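Local coordinates for Xaa-Pro aminopeptidase (Thermococcus sibiricus MM 739, PDB 4RGZ), which probably hydrolyses peptide bonds next to proline, as a zinc-binding metallopeptidase of the M24B family, at residues 24-29 and 50-55; 196-201 and 224-229; 249-254 and 337-342. All coordinates share one frame; numbering follows the deposited sequence.

Interaction 1: residues 24-29 and 50-55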
ATOM      1  N   ALA A  24       0.928 -14.464  21.999  1.00111.09           N
ATOM      2  CA  ALA A  24       0.956 -13.541  20.852  1.00104.70           C
ATOM      3  C   ALA A  24      -0.092 -13.829  19.761  1.00105.17           C
ATOM      4  O   ALA A  24      -0.203 -14.956  19.284  1.00107.62           O
ATOM      5  CB  ALA A  24       2.344 -13.530  20.239  1.00 99.41           C
ATOM      6  N   LEU A  25      -0.839 -12.803  19.356  1.00102.74           N
ATOM      7  CA  LEU A  25      -1.853 -12.959  18.314  1.00103.32           C
ATOM      8  C   LEU A  25      -1.433 -12.237  17.037  1.00 97.08           C
ATOM      9  O   LEU A  25      -1.539 -11.013  16.946  1.00 93.97           O
ATOM     10  CB  LEU A  25      -3.225 -12.475  18.805  1.00107.53           C
ATOM     11  CG  LEU A  25      -3.891 -13.251  19.959  1.00114.90           C
ATOM     12  CD1 LEU A  25      -5.035 -12.453  20.571  1.00118.50           C
ATOM     13  CD2 LEU A  25      -4.372 -14.640  19.543  1.00118.96           C
ATOM     14  N   VAL A  26      -0.966 -13.014  16.057  1.00 95.69           N
ATOM     15  CA  VAL A  26      -0.390 -12.495  14.804  1.00 90.14           C
ATOM     16  C   VAL A  26      -1.402 -12.355  13.660  1.00 90.95           C
ATOM     17  O   VAL A  26      -2.206 -13.252  13.426  1.00 96.20           O
ATOM     18  CB  VAL A  26       0.821 -13.345  14.337  1.00 88.00           C
ATOM     19  CG1 VAL A  26       1.383 -12.812  13.019  1.00 82.28           C
ATOM     20  CG2 VAL A  26       1.910 -13.374  15.410  1.00 86.74           C
ATOM     21  N   ALA A  27      -1.340 -11.229  12.945  1.00 86.59           N
ATOM     22  CA  ALA A  27      -2.278 -10.921  11.859  1.00 86.65           C
ATOM     23  C   ALA A  27      -1.561 -10.925  10.490  1.00 82.39           C
ATOM     24  O   ALA A  27      -0.345 -11.108  10.449  1.00 80.49           O
ATOM     25  CB  ALA A  27      -2.952  -9.579  12.130  1.00 86.07           C
ATOM     26  N   PRO A  28      -2.310 -10.765   9.367  1.00 82.12           N
ATOM     27  CA  PRO A  28      -1.684 -10.496   8.065  1.00 77.22           C
ATOM     28  C   PRO A  28      -0.744  -9.302   8.085  1.00 71.28           C
ATOM     29  O   PRO A  28      -1.014  -8.316   8.766  1.00 71.03           O
ATOM     30  CB  PRO A  28      -2.889 -10.211   7.164  1.00 79.10           C
ATOM     31  CG  PRO A  28      -3.936 -11.132   7.708  1.00 85.93           C
ATOM     32  CD  PRO A  28      -3.729 -11.154   9.200  1.00 87.39           C
ATOM     33  N   GLY A  29       0.347  -9.402   7.336  1.00 66.92           N
ATOM     34  CA  GLY A  29       1.392  -8.384   7.355  1.00 61.77           C
ATOM     35  C   GLY A  29       2.799  -8.936   7.578  1.00 59.79           C
ATOM     36  O   GLY A  29       2.995 -10.156   7.578  1.00 62.59           O
ATOM     37  N   LEU A  50      -3.534 -15.228  13.649  1.00117.78           N
ATOM     38  CA  LEU A  50      -2.771 -16.433  14.024  1.00120.52           C
ATOM     39  C   LEU A  50      -2.621 -16.710  15.525  1.00123.84           C
ATOM     40  O   LEU A  50      -2.495 -15.790  16.342  1.00120.73           O
ATOM     41  CB  LEU A  50      -1.394 -16.449  13.348  1.00116.03           C
ATOM     42  CG  LEU A  50      -0.460 -17.642  13.610  1.00117.58           C
ATOM     43  CD1 LEU A  50      -0.953 -18.906  12.918  1.00121.89           C
ATOM     44  CD2 LEU A  50       0.966 -17.310  13.183  1.00111.91           C
ATOM     45  N   ILE A  51      -2.586 -18.010  15.831  1.00129.61           N
ATOM     46  CA  ILE A  51      -2.604 -18.589  17.173  1.00134.93           C
ATOM     47  C   ILE A  51      -1.331 -18.349  18.028  1.00132.06           C
ATOM     48  O   ILE A  51      -1.114 -17.237  18.505  1.00127.63           O
ATOM     49  CB  ILE A  51      -2.961 -20.091  17.051  1.00141.96           C
ATOM     50  CG1 ILE A  51      -3.784 -20.559  18.249  1.00149.44           C
ATOM     51  CG2 ILE A  51      -1.722 -20.946  16.778  1.00141.14           C
ATOM     52  CD1 ILE A  51      -4.868 -21.544  17.865  1.00156.39           C
ATOM     53  N   LEU A  52      -0.517 -19.392  18.222  1.00134.34           N
ATOM     54  CA  LEU A  52       0.738 -19.381  19.025  1.00132.69           C
ATOM     55  C   LEU A  52       0.718 -18.801  20.476  1.00133.85           C
ATOM     56  O   LEU A  52       1.068 -17.631  20.700  1.00128.12           O
ATOM     57  CB  LEU A  52       1.933 -18.839  18.217  1.00124.47           C
ATOM     58  CG  LEU A  52       2.095 -17.338  18.009  1.00118.17           C
ATOM     59  CD1 LEU A  52       3.557 -16.920  18.086  1.00112.99           C
ATOM     60  CD2 LEU A  52       1.476 -16.943  16.686  1.00115.61           C
ATOM     61  N   PRO A  53       0.338 -19.638  21.465  1.00140.05           N
ATOM     62  CA  PRO A  53       0.553 -19.291  22.872  1.00142.14           C
ATOM     63  C   PRO A  53       1.970 -19.676  23.328  1.00140.71           C
ATOM     64  O   PRO A  53       2.761 -20.150  22.513  1.00137.84           O
ATOM     65  CB  PRO A  53      -0.498 -20.142  23.597  1.00150.82           C
ATOM     66  CG  PRO A  53      -0.644 -21.352  22.738  1.00153.46           C
ATOM     67  CD  PRO A  53      -0.417 -20.897  21.316  1.00146.94           C
ATOM     68  N   SER A  54       2.276 -19.468  24.612  1.00143.20           N
ATOM     69  CA  SER A  54       3.525 -19.921  25.258  1.00144.13           C
ATOM     70  C   SER A  54       4.415 -20.836  24.407  1.00143.71           C
ATOM     71  O   SER A  54       5.545 -20.475  24.092  1.00138.91           O
ATOM     72  CB  SER A  54       3.226 -20.603  26.604  1.00151.98           C
ATOM     73  OG  SER A  54       3.220 -19.677  27.677  1.00151.70           O
ATOM     74  N   GLU A  55       3.902 -22.027  24.082  1.00150.49           N
ATOM     75  CA  GLU A  55       4.554 -23.003  23.184  1.00151.85           C
ATOM     76  C   GLU A  55       3.669 -24.217  22.844  1.00159.61           C
ATOM     77  O   GLU A  55       2.486 -24.270  23.204  1.00163.56           O
ATOM     78  CB  GLU A  55       5.937 -23.450  23.691  1.00152.13           C
ATOM     79  CG  GLU A  55       7.081 -23.101  22.743  1.00143.11           C
ATOM     80  CD  GLU A  55       8.456 -23.151  23.390  1.00142.90           C
ATOM     81  OE1 GLU A  55       9.334 -22.369  22.959  1.00136.05           O
ATOM     82  OE2 GLU A  55       8.666 -23.961  24.329  1.00149.14           O
TER

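Interaction 2: residues 196-201 and 224-229. With ZN (zinc ion), chain E.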
ATOM      1  N   GLU A 196       7.237   3.152  -4.164  1.00 30.59           N
ATOM      2  CA  GLU A 196       7.177   3.889  -5.412  1.00 31.99           C
ATOM      3  C   GLU A 196       8.407   4.757  -5.517  1.00 30.15           C
ATOM      4  O   GLU A 196       8.761   5.398  -4.539  1.00 30.26           O
ATOM      5  CB  GLU A 196       5.910   4.718  -5.443  1.00 34.61           C
ATOM      6  CG  GLU A 196       4.700   3.839  -5.179  1.00 40.22           C
ATOM      7  CD  GLU A 196       4.574   2.707  -6.214  1.00 43.99           C
ATOM      8  OE1 GLU A 196       4.383   1.504  -5.798  1.00 44.86           O
ATOM      9  OE2 GLU A 196       4.683   3.044  -7.439  1.00 41.84           O
ATOM     10  N   PRO A 197       9.107   4.718  -6.669  1.00 29.30           N
ATOM     11  CA  PRO A 197      10.370   5.462  -6.862  1.00 29.18           C
ATOM     12  C   PRO A 197      10.164   6.967  -6.733  1.00 30.01           C
ATOM     13  O   PRO A 197       9.075   7.477  -7.051  1.00 29.75           O
ATOM     14  CB  PRO A 197      10.743   5.157  -8.305  1.00 28.50           C
ATOM     15  CG  PRO A 197      10.129   3.834  -8.538  1.00 30.09           C
ATOM     16  CD  PRO A 197       8.854   3.783  -7.764  1.00 29.49           C
ATOM     17  N   ILE A 198      11.210   7.645  -6.278  1.00 29.58           N
ATOM     18  CA  ILE A 198      11.250   9.094  -6.156  1.00 30.80           C
ATOM     19  C   ILE A 198      12.304   9.693  -7.085  1.00 31.03           C
ATOM     20  O   ILE A 198      13.497   9.351  -7.043  1.00 32.28           O
ATOM     21  CB  ILE A 198      11.643   9.513  -4.736  1.00 31.54           C
ATOM     22  CG1 ILE A 198      10.663   8.969  -3.687  1.00 34.14           C
ATOM     23  CG2 ILE A 198      11.741  11.019  -4.642  1.00 32.40           C
ATOM     24  CD1 ILE A 198      11.324   8.778  -2.305  1.00 35.83           C
ATOM     25  N   VAL A 199      11.868  10.607  -7.920  1.00 30.78           N
ATOM     26  CA  VAL A 199      12.770  11.357  -8.751  1.00 29.39           C
ATOM     27  C   VAL A 199      12.500  12.835  -8.455  1.00 30.03           C
ATOM     28  O   VAL A 199      11.356  13.312  -8.543  1.00 31.51           O
ATOM     29  CB  VAL A 199      12.541  11.026 -10.231  1.00 30.68           C
ATOM     30  CG1 VAL A 199      13.564  11.713 -11.104  1.00 31.39           C
ATOM     31  CG2 VAL A 199      12.616   9.532 -10.455  1.00 31.78           C
ATOM     32  N   ALA A 200      13.553  13.554  -8.089  1.00 29.80           N
ATOM     33  CA  ALA A 200      13.415  14.951  -7.700  1.00 30.19           C
ATOM     34  C   ALA A 200      14.498  15.787  -8.394  1.00 30.57           C
ATOM     35  O   ALA A 200      15.706  15.616  -8.108  1.00 28.66           O
ATOM     36  CB  ALA A 200      13.482  15.083  -6.178  1.00 28.70           C
ATOM     37  N   SER A 201      14.056  16.697  -9.284  1.00 31.06           N
ATOM     38  CA  SER A 201      14.973  17.401 -10.174  1.00 31.81           C
ATOM     39  C   SER A 201      15.048  18.892  -9.877  1.00 34.44           C
ATOM     40  O   SER A 201      14.039  19.507  -9.536  1.00 36.77           O
ATOM     41  CB  SER A 201      14.581  17.181 -11.627  1.00 32.16           C
ATOM     42  OG  SER A 201      13.343  17.804 -11.906  1.00 33.85           O
ATOM     43  N   ILE A 224      18.073  13.789  -8.137  1.00 27.57           N
ATOM     44  CA  ILE A 224      18.125  12.759  -7.143  1.00 26.42           C
ATOM     45  C   ILE A 224      17.159  11.670  -7.551  1.00 27.73           C
ATOM     46  O   ILE A 224      16.023  11.959  -7.972  1.00 29.58           O
ATOM     47  CB  ILE A 224      17.630  13.314  -5.815  1.00 25.71           C
ATOM     48  CG1 ILE A 224      18.473  14.513  -5.409  1.00 26.72           C
ATOM     49  CG2 ILE A 224      17.569  12.232  -4.727  1.00 24.50           C
ATOM     50  CD1 ILE A 224      18.125  15.025  -4.016  1.00 27.74           C
ATOM     51  N   PHE A 225      17.602  10.422  -7.460  1.00 27.21           N
ATOM     52  CA  PHE A 225      16.693   9.285  -7.673  1.00 27.47           C
ATOM     53  C   PHE A 225      16.847   8.161  -6.630  1.00 25.76           C
ATOM     54  O   PHE A 225      17.956   7.749  -6.284  1.00 26.17           O
ATOM     55  CB  PHE A 225      16.672   8.810  -9.128  1.00 28.32           C
ATOM     56  CG  PHE A 225      18.011   8.518  -9.709  1.00 30.99           C
ATOM     57  CD1 PHE A 225      18.936   9.538  -9.940  1.00 32.31           C
ATOM     58  CD2 PHE A 225      18.350   7.205 -10.076  1.00 33.12           C
ATOM     59  CE1 PHE A 225      20.173   9.248 -10.510  1.00 35.06           C
ATOM     60  CE2 PHE A 225      19.593   6.898 -10.643  1.00 33.47           C
ATOM     61  CZ  PHE A 225      20.496   7.918 -10.874  1.00 36.00           C
ATOM     62  N   ASP A 226      15.710   7.731  -6.098  1.00 25.42           N
ATOM     63  CA  ASP A 226      15.653   6.978  -4.850  1.00 24.85           C
ATOM     64  C   ASP A 226      14.580   5.920  -5.091  1.00 25.29           C
ATOM     65  O   ASP A 226      13.442   6.244  -5.448  1.00 25.34           O
ATOM     66  CB  ASP A 226      15.284   7.943  -3.716  1.00 25.41           C
ATOM     67  CG  ASP A 226      15.321   7.322  -2.318  1.00 26.16           C
ATOM     68  OD1 ASP A 226      15.519   6.093  -2.173  1.00 26.74           O
ATOM     69  OD2 ASP A 226      15.160   8.098  -1.324  1.00 26.05           O
ATOM     70  N   TYR A 227      14.961   4.649  -4.961  1.00 24.80           N
ATOM     71  CA  TYR A 227      14.083   3.558  -5.371  1.00 25.84           C
ATOM     72  C   TYR A 227      14.518   2.303  -4.668  1.00 26.52           C
ATOM     73  O   TYR A 227      15.470   2.328  -3.874  1.00 27.97           O
ATOM     74  CB  TYR A 227      14.076   3.382  -6.914  1.00 26.86           C
ATOM     75  CG  TYR A 227      15.444   3.179  -7.524  1.00 27.93           C
ATOM     76  CD1 TYR A 227      16.388   4.209  -7.558  1.00 26.75           C
ATOM     77  CD2 TYR A 227      15.818   1.935  -8.048  1.00 29.47           C
ATOM     78  CE1 TYR A 227      17.647   4.002  -8.102  1.00 27.22           C
ATOM     79  CE2 TYR A 227      17.080   1.729  -8.579  1.00 28.60           C
ATOM     80  CZ  TYR A 227      17.988   2.748  -8.614  1.00 28.14           C
ATOM     81  OH  TYR A 227      19.255   2.520  -9.160  1.00 28.75           O
ATOM     82  N   GLY A 228      13.821   1.207  -4.931  1.00 26.61           N
ATOM     83  CA  GLY A 228      14.122  -0.039  -4.271  1.00 25.76           C
ATOM     84  C   GLY A 228      13.329  -1.206  -4.794  1.00 27.19           C
ATOM     85  O   GLY A 228      12.256  -1.061  -5.387  1.00 27.63           O
ATOM     86  N   ALA A 229      13.869  -2.385  -4.542  1.00 28.66           N
ATOM     87  CA  ALA A 229      13.323  -3.616  -5.057  1.00 31.06           C
ATOM     88  C   ALA A 229      13.177  -4.567  -3.881  1.00 32.34           C
ATOM     89  O   ALA A 229      13.752  -4.312  -2.802  1.00 29.74           O
ATOM     90  CB  ALA A 229      14.255  -4.174  -6.111  1.00 31.89           C
TER
HETATM   91 ZN    ZN E 401      15.892   5.570  -0.151  1.00 50.00          ZN
HETATM   92  O   HOH W   1      15.144   6.250   1.680  1.00 32.51           O

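Interaction 3: residues 249-254 and 337-342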
ATOM      1  N   GLU A 249      30.079  25.313  -9.412  1.00 60.44           N
ATOM      2  CA  GLU A 249      30.981  25.146  -8.288  1.00 60.70           C
ATOM      3  C   GLU A 249      30.277  24.834  -6.956  1.00 57.40           C
ATOM      4  O   GLU A 249      30.897  24.218  -6.076  1.00 56.50           O
ATOM      5  CB  GLU A 249      31.981  26.309  -8.135  1.00 66.49           C
ATOM      6  CG  GLU A 249      33.137  26.379  -9.154  1.00 70.85           C
ATOM      7  CD  GLU A 249      33.900  25.064  -9.410  1.00 70.16           C
ATOM      8  OE1 GLU A 249      34.017  24.203  -8.507  1.00 66.37           O
ATOM      9  OE2 GLU A 249      34.408  24.896 -10.547  1.00 72.95           O
ATOM     10  N   GLU A 250      29.004  25.204  -6.778  1.00 55.89           N
ATOM     11  CA  GLU A 250      28.372  24.818  -5.496  1.00 52.40           C
ATOM     12  C   GLU A 250      27.778  23.420  -5.513  1.00 47.54           C
ATOM     13  O   GLU A 250      27.774  22.726  -4.504  1.00 44.64           O
ATOM     14  CB  GLU A 250      27.496  25.916  -4.840  1.00 53.51           C
ATOM     15  CG  GLU A 250      26.084  26.118  -5.341  1.00 52.75           C
ATOM     16  CD  GLU A 250      25.163  26.820  -4.325  1.00 52.40           C
ATOM     17  OE1 GLU A 250      25.342  26.714  -3.095  1.00 49.46           O
ATOM     18  OE2 GLU A 250      24.212  27.477  -4.786  1.00 54.97           O
ATOM     19  N   VAL A 251      27.318  22.990  -6.679  1.00 47.90           N
ATOM     20  CA  VAL A 251      26.848  21.605  -6.845  1.00 43.87           C
ATOM     21  C   VAL A 251      28.051  20.704  -6.535  1.00 43.64           C
ATOM     22  O   VAL A 251      27.993  19.945  -5.570  1.00 43.08           O
ATOM     23  CB  VAL A 251      26.236  21.379  -8.236  1.00 43.89           C
ATOM     24  CG1 VAL A 251      26.251  19.914  -8.615  1.00 42.66           C
ATOM     25  CG2 VAL A 251      24.826  21.958  -8.299  1.00 42.29           C
ATOM     26  N   LYS A 252      29.167  20.870  -7.261  1.00 45.36           N
ATOM     27  CA  LYS A 252      30.411  20.137  -6.976  1.00 45.00           C
ATOM     28  C   LYS A 252      30.732  20.132  -5.494  1.00 44.45           C
ATOM     29  O   LYS A 252      31.048  19.110  -4.914  1.00 42.95           O
ATOM     30  CB  LYS A 252      31.590  20.717  -7.749  1.00 48.25           C
ATOM     31  CG  LYS A 252      31.708  20.234  -9.187  1.00 49.79           C
ATOM     32  CD  LYS A 252      32.426  21.211 -10.107  1.00 54.41           C
ATOM     33  CE  LYS A 252      33.924  21.250  -9.853  1.00 57.48           C
ATOM     34  NZ  LYS A 252      34.654  21.579 -11.111  1.00 62.28           N
ATOM     35  N   LYS A 253      30.631  21.291  -4.884  1.00 46.95           N
ATOM     36  CA  LYS A 253      31.084  21.474  -3.538  1.00 47.20           C
ATOM     37  C   LYS A 253      30.170  20.712  -2.626  1.00 44.62           C
ATOM     38  O   LYS A 253      30.629  19.957  -1.768  1.00 44.68           O
ATOM     39  CB  LYS A 253      31.053  22.955  -3.200  1.00 50.46           C
ATOM     40  CG  LYS A 253      31.642  23.292  -1.847  1.00 53.01           C
ATOM     41  CD  LYS A 253      30.942  24.484  -1.215  1.00 54.25           C
ATOM     42  CE  LYS A 253      31.826  25.692  -1.124  1.00 59.26           C
ATOM     43  NZ  LYS A 253      31.481  26.338   0.174  1.00 62.70           N
ATOM     44  N   VAL A 254      28.865  20.896  -2.810  1.00 43.69           N
ATOM     45  CA  VAL A 254      27.894  20.288  -1.894  1.00 40.34           C
ATOM     46  C   VAL A 254      27.881  18.795  -2.072  1.00 37.76           C
ATOM     47  O   VAL A 254      27.885  18.078  -1.099  1.00 37.72           O
ATOM     48  CB  VAL A 254      26.479  20.909  -2.027  1.00 39.56           C
ATOM     49  CG1 VAL A 254      25.415  20.092  -1.271  1.00 33.94           C
ATOM     50  CG2 VAL A 254      26.542  22.362  -1.525  1.00 41.94           C
ATOM     51  N   GLY A 337      15.084  26.108  -3.039  1.00 46.94           N
ATOM     52  CA  GLY A 337      15.156  26.954  -4.207  1.00 48.61           C
ATOM     53  C   GLY A 337      16.249  26.547  -5.162  1.00 46.68           C
ATOM     54  O   GLY A 337      16.289  27.017  -6.294  1.00 48.34           O
ATOM     55  N   LYS A 338      17.151  25.689  -4.715  1.00 44.02           N
ATOM     56  CA  LYS A 338      18.313  25.354  -5.530  1.00 44.36           C
ATOM     57  C   LYS A 338      18.327  23.879  -5.988  1.00 41.87           C
ATOM     58  O   LYS A 338      17.921  23.576  -7.123  1.00 42.66           O
ATOM     59  CB  LYS A 338      19.609  25.786  -4.830  1.00 45.33           C
ATOM     60  CG  LYS A 338      19.665  27.290  -4.530  1.00 49.41           C
ATOM     61  CD  LYS A 338      20.167  27.600  -3.129  1.00 50.01           C
ATOM     62  CE  LYS A 338      21.565  28.220  -3.089  1.00 52.78           C
ATOM     63  NZ  LYS A 338      22.106  28.363  -1.684  1.00 53.02           N
ATOM     64  N   PHE A 339      18.748  22.972  -5.111  1.00 38.79           N
ATOM     65  CA  PHE A 339      18.896  21.542  -5.440  1.00 35.45           C
ATOM     66  C   PHE A 339      19.078  20.769  -4.146  1.00 33.31           C
ATOM     67  O   PHE A 339      19.239  21.349  -3.092  1.00 33.94           O
ATOM     68  CB  PHE A 339      20.108  21.292  -6.355  1.00 34.73           C
ATOM     69  CG  PHE A 339      21.440  21.760  -5.775  1.00 36.09           C
ATOM     70  CD1 PHE A 339      21.882  23.094  -5.944  1.00 39.10           C
ATOM     71  CD2 PHE A 339      22.262  20.889  -5.076  1.00 33.68           C
ATOM     72  CE1 PHE A 339      23.104  23.525  -5.425  1.00 39.81           C
ATOM     73  CE2 PHE A 339      23.476  21.318  -4.549  1.00 34.77           C
ATOM     74  CZ  PHE A 339      23.899  22.636  -4.723  1.00 38.05           C
ATOM     75  N   GLY A 340      19.057  19.454  -4.231  1.00 33.08           N
ATOM     76  CA  GLY A 340      19.413  18.604  -3.093  1.00 32.07           C
ATOM     77  C   GLY A 340      20.452  17.578  -3.514  1.00 32.00           C
ATOM     78  O   GLY A 340      20.610  17.324  -4.721  1.00 30.21           O
ATOM     79  N   VAL A 341      21.171  17.011  -2.528  1.00 32.16           N
ATOM     80  CA  VAL A 341      21.978  15.805  -2.752  1.00 31.87           C
ATOM     81  C   VAL A 341      21.821  14.795  -1.620  1.00 32.27           C
ATOM     82  O   VAL A 341      22.030  15.134  -0.430  1.00 32.43           O
ATOM     83  CB  VAL A 341      23.491  16.090  -2.870  1.00 34.59           C
ATOM     84  CG1 VAL A 341      24.198  14.798  -3.295  1.00 34.97           C
ATOM     85  CG2 VAL A 341      23.794  17.218  -3.859  1.00 34.14           C
ATOM     86  N   ARG A 342      21.473  13.554  -1.993  1.00 30.35           N
ATOM     87  CA  ARG A 342      21.444  12.420  -1.068  1.00 28.44           C
ATOM     88  C   ARG A 342      22.151  11.228  -1.724  1.00 29.28           C
ATOM     89  O   ARG A 342      21.997  10.987  -2.918  1.00 28.91           O
ATOM     90  CB  ARG A 342      20.010  12.052  -0.670  1.00 26.45           C
ATOM     91  CG  ARG A 342      19.910  10.909   0.363  1.00 27.46           C
ATOM     92  CD  ARG A 342      18.546  10.225   0.404  1.00 26.86           C
ATOM     93  NE  ARG A 342      17.562  11.273   0.348  1.00 30.59           N
ATOM     94  CZ  ARG A 342      16.610  11.449  -0.557  1.00 29.88           C
ATOM     95  NH1 ARG A 342      16.344  10.556  -1.503  1.00 30.55           N
ATOM     96  NH2 ARG A 342      15.882  12.542  -0.449  1.00 30.41           N
TER

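Interaction 1: residues 24-29 and 50-55
Val-26 and Leu-50 pair across the two segments as one antiparallel, hydrogen-bonded bridge, their CA atoms 4.7 Å apart, just past the end of the strand that holds Ala-24 and Leu-25. Val-26 N donates to Leu-50 O over 3.2 Å, from a position tilted 27° out of the carbonyl plane; the return bond, from Leu-50 N to Val-26 O, is modelled so short that its length is doubtful. Beyond the bridge the chains splay, and the last link is a weak bond from Ala-24 N to Leu-52 O at 3.4 Å.

The side chains close one flank of this pairing. Val-26 CB rests against Leu-50 CB at 3.9 Å. With CG swung opposite the backbone N (chi1 -179°), Leu-50 also brings CD2 alongside Val-26 CB. Leu-52 turns its side chain past Ala-24 O, and its two methyl groups divide the work: Leu-52 CD2 meets Val-26 CG2 at 3.8 Å, while Leu-52 CD1 comes to 4.2 Å from Ala-24 CB. Its CG is held between backbone N and carbonyl carbon (chi1 78°), which swings the isobutyl group across the gap. Cut back to an alanine, Leu-52 would lose both methyls, and the side of the bridge next to Val-26 CG2 and Ala-24 CB would probably be left with a gap. On the strand side, Leu-25 turns its CB away, but Leu-25 CD2 still passes 3.9 Å from Leu-50 O.

This is plain core packing in the creatinase/prolidase N-terminal domain, remote from the metal site. Phe-12 of helix 10-16 packs on both Ala-24 and Leu-52, and helix 30-35 contributes Leu-35 against Val-26 and Phe-32 against Leu-50. Across the strand, Leu-25 shares backbone hydrogen bonds with Leu-105 and Asp-107, tying segment 24-29 into the parallel sheet next to strand 104-106.

Interaction 2: residues 196-201 and 224-229
The metal-bearing sheet of the M24 peptidase domain brings Ile-198 beside Asp-226, a zinc ligand, where strands 198-201 and 224-227 run antiparallel with axes 4.8 Å apart. Four backbone hydrogen bonds join them, two at the Ile-198/Asp-226 pair and two at Ala-200/Ile-224; Val-199 and Phe-225 form the non-hydrogen-bonded pair in between. The bond from Ile-198 N to Asp-226 O is 2.8 Å long and almost straight, at 178°, so the backbone of the metal ligand is gripped from the neighbouring strand.

Side by side, Ile-198 and Asp-226 leave the sheet on the face shared with Ala-200 and Ile-224. Asp-226 CG stands anti to the backbone N (chi1 -174°), which carries the carboxylate out to the metal. Asp-226 OD1 binds the zinc at 2.1 Å, whereas Asp-226 OD2 stays 2.9 Å from the zinc and is not a ligand. Ile-198 CD1 comes to 4.0 Å from Asp-226 OD2, giving that oxygen an apolar neighbour, while its charged partner is Arg-342, in a salt bridge through NH1. Asp-237 and Glu-344 complete the protein share of this zinc site, and a water lies 2.1 Å from the zinc. In the pita-bread fold of this family, such carboxylates project from the sheet into the active-site cleft, while helices back the other face.

That backing is apparent at Val-199, which touches Ala-177 of helix 173-185, and at Phe-225, whose ring meets that of Phe-163 with the planes about 50° apart. Val-199 CG2 is 4.3 Å from Phe-225 CB. Two residues along, Pro-197 CB meets Tyr-227 CB at 4.0 Å; the tyrosine ring then leads away from segment 196-201 among helices 143-164 and 173-185, where its OH hydrogen-bonds Val-156 O.

Interaction 3: residues 249-254 and 337-342
Phe-339 presses its ring against Val-251 and Val-254 at the start of helix 249-268, and these three residues make the tight half of the contact. Val-251 CG2 sits over one face, 3.7 Å from the centroid of the Phe-339 ring and only 13° off the normal, a clean CH-pi approach. Val-254 arrives at the edge of the ring instead, near its plane, with Val-254 CB 3.9 Å from Phe-339 CE2. Phe-339 CG lies between its backbone N and carbonyl carbon (chi1 58°), an orientation that aims the ring at the helix. Deeper along the strand, Val-254 CG1 and Val-341 CG2 pass at 4.2 Å, the two side chains running antiparallel. Val-222 of strand 222-231 touches both Val-251 and Phe-339, and Val-254 also packs on Ile-333 and Tyr-291, so the apolar cluster extends into the sheets behind it.

The outer side is looser. Glu-250 still lends its aliphatic part to the ring, with Glu-250 CG in the ring plane 4.0 Å from Phe-339 CE1, and its carboxylate is turned nearly perpendicular to that ring. Beyond, the Glu-250 side chain lies roughly perpendicular to that of Lys-338. The salt bridge between Glu-250 OE2 and Lys-338 NZ is long, at 3.9 Å, and the bent lysine chain does not bring NZ into close contact with either carboxylate oxygen. Lys-338 and Phe-339 form a classic beta bulge opposite Leu-335, and both side chains start out toward the helix; the phenyl group is buried and the lysine is exposed.

With helix and strand axes 9.6 Å apart, the space between them is filled mainly by side chains, the phenyl ring reaching as far as the helix backbone. The cohesion is therefore mainly hydrophobic, centred on one aromatic ring, and the stretched ion pair at the solvent edge probably adds little more than a weak electrostatic attraction.

In the fold
The three contacts follow one another along the chain and fall in two domains. Interaction 1 belongs to the N-terminal domain, its centre 36 Å from that of interaction 2 and 49 Å from that of interaction 3, and touches neither. Interactions 2 and 3 share the M24 peptidase domain, with centres 17 Å apart, and meet directly: the salt bridge from Arg-342 NH1 to Asp-226 OD2, 2.7 Å long, is their joint, and Ile-224 packs against Gly-340 and Val-341. Strand 339-350 thus joins the helix packing of 249-254 at one end to the zinc site further along, where it supplies Glu-344, whereas interaction 1 lies away from that site.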